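Local coordinates for diaphanous protein (Entamoeba histolytica, PDB 4DVG), which is a formin of the Diaphanous family that probably binds Rho-type GTPases through its amino-terminal armadillo-like region and so regulates actin assembly, at residues 179-183 with 240-244. Residues are numbered along the deposited sequence; the frame is centred on the assembly and turned at random.
Sequences LLEIT and ASLVL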
loop_
_atom_site.group_PDB
_atom_site.type_symbol
_atom_site.label_atom_id
_atom_site.label_comp_id
_atom_site.label_asym_id
_atom_site.label_seq_id
_atom_site.Cartn_x
_atom_site.Cartn_y
_atom_site.Cartn_z
ATOM N N LEU B 179 11.231 7.737 -4.162
ATOM C CA LEU B 179 12.581 7.295 -4.454
ATOM C C LEU B 179 12.544 5.895 -5.063
ATOM O O LEU B 179 13.197 5.624 -6.075
ATOM C CB LEU B 179 13.446 7.314 -3.204
ATOM C CG LEU B 179 14.885 6.825 -3.386
ATOM C CD1 LEU B 179 15.793 7.943 -3.862
ATOM C CD2 LEU B 179 15.406 6.230 -2.096
ATOM N N LEU B 180 11.756 5.017 -4.442
ATOM C CA LEU B 180 11.606 3.657 -4.910
ATOM C C LEU B 180 11.105 3.626 -6.349
ATOM O O LEU B 180 11.517 2.766 -7.147
ATOM C CB LEU B 180 10.660 2.882 -4.016
ATOM C CG LEU B 180 11.184 2.478 -2.642
ATOM C CD1 LEU B 180 10.061 1.762 -1.885
ATOM C CD2 LEU B 180 12.435 1.579 -2.743
ATOM N N GLU B 181 10.227 4.568 -6.682
ATOM C CA GLU B 181 9.749 4.665 -8.049
ATOM C C GLU B 181 10.838 5.195 -9.019
ATOM O O GLU B 181 11.042 4.623 -10.089
ATOM C CB GLU B 181 8.425 5.432 -8.137
ATOM C CG GLU B 181 7.873 5.581 -9.567
ATOM C CD GLU B 181 7.846 4.279 -10.354
ATOM O OE1 GLU B 181 7.801 3.198 -9.743
ATOM O OE2 GLU B 181 7.867 4.338 -11.595
ATOM N N ILE B 182 11.562 6.245 -8.625
ATOM C CA ILE B 182 12.727 6.690 -9.392
ATOM C C ILE B 182 13.734 5.539 -9.613
ATOM O O ILE B 182 14.288 5.400 -10.699
ATOM C CB ILE B 182 13.489 7.817 -8.679
ATOM C CG1 ILE B 182 12.548 8.909 -8.158
ATOM C CG2 ILE B 182 14.596 8.343 -9.533
ATOM C CD1 ILE B 182 12.074 9.855 -9.159
ATOM N N THR B 183 13.982 4.727 -8.587
ATOM C CA THR B 183 15.055 3.734 -8.678
ATOM C C THR B 183 14.663 2.648 -9.650
ATOM O O THR B 183 15.462 2.229 -10.475
ATOM C CB THR B 183 15.390 3.077 -7.323
ATOM O OG1 THR B 183 14.214 2.445 -6.800
ATOM C CG2 THR B 183 15.846 4.108 -6.359
ATOM N N ALA B 240 17.963 2.486 -0.322
ATOM C CA ALA B 240 17.388 2.702 -1.645
ATOM C C ALA B 240 18.170 3.772 -2.387
ATOM O O ALA B 240 18.351 3.690 -3.608
ATOM C CB ALA B 240 15.907 3.049 -1.558
ATOM N N SER B 241 18.651 4.756 -1.629
ATOM C CA SER B 241 19.494 5.816 -2.153
ATOM C C SER B 241 20.818 5.239 -2.677
ATOM O O SER B 241 21.278 5.582 -3.756
ATOM C CB SER B 241 19.764 6.842 -1.070
ATOM O OG SER B 241 18.595 7.558 -0.721
ATOM N N LEU B 242 21.423 4.340 -1.916
ATOM C CA LEU B 242 22.619 3.673 -2.392
ATOM C C LEU B 242 22.378 2.929 -3.703
ATOM O O LEU B 242 23.195 2.978 -4.614
ATOM C CB LEU B 242 23.175 2.742 -1.319
ATOM C CG LEU B 242 23.873 3.602 -0.263
ATOM C CD1 LEU B 242 24.074 2.905 1.070
ATOM C CD2 LEU B 242 25.201 4.092 -0.841
ATOM N N VAL B 243 21.250 2.243 -3.797
ATOM C CA VAL B 243 20.954 1.475 -4.989
ATOM C C VAL B 243 20.851 2.392 -6.192
ATOM O O VAL B 243 21.372 2.090 -7.256
ATOM C CB VAL B 243 19.675 0.656 -4.825
ATOM C CG1 VAL B 243 19.331 -0.008 -6.117
ATOM C CG2 VAL B 243 19.842 -0.374 -3.709
ATOM N N LEU B 244 20.210 3.537 -6.012
ATOM C CA LEU B 244 20.088 4.510 -7.099
ATOM C C LEU B 244 21.457 5.048 -7.549
ATOM O O LEU B 244 21.730 5.201 -8.746
ATOM C CB LEU B 244 19.202 5.686 -6.670
ATOM C CG LEU B 244 19.064 6.717 -7.776
ATOM C CD1 LEU B 244 18.555 5.984 -8.986
ATOM C CD2 LEU B 244 18.159 7.879 -7.388
#
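Leu179 and Leu244 face each other and share a first torsion: in each, CG stands opposite the backbone N (chi1 178° and 180°), which sends both isobutyl groups into the interface between helix 172-187 and helix 236-249. Leu179 CD2 lies over the start of segment 240-244, touching Ala240 CB and coming 3.6 Å from Ser241 N, while its other methyl, CD1, meets Leu244 CD2 at 4.2 Å. From the other helix, Leu244 CD2 also touches Ile182 CG2, and its CB packs against Thr183 CG2 at 3.7 Å. That same threonine methyl approaches Ala240 O, so it sits between two successive turns of the facing helix.

The same chi1 of Thr183 that points the methyl at the facing helix brings OG1 to Leu180 O one turn back, where it hydrogen-bonds at 2.7 Å from above the carbonyl plane. Ala240 is small enough for the leucines to close in, with Leu180 CD2 reaching its CB at 4.0 Å from the solvent-exposed flank. Ser241 keeps its polar end within its own helix too, OG bonding to Phe237 O.

The two short segments run nearly parallel, 23° between their directions, with axes 9.7 Å apart at closest approach. Phe225 of helix 223-228 touches Leu179, Ser241 and Leu244, and Met165 of helix 160-165 adds to the surroundings of Leu179. This layering of helices fits the all-helical, armadillo-like GTPase-binding and FH3 region of Diaphanous formins, and here it packs a helix from the GTPase-binding sequence range against one from the FH3 range. No hydrogen bond or salt bridge crosses between the segments; with both hydroxyls turned back to backbone carbonyls, their association rests on apolar burial and the fit of methyl groups.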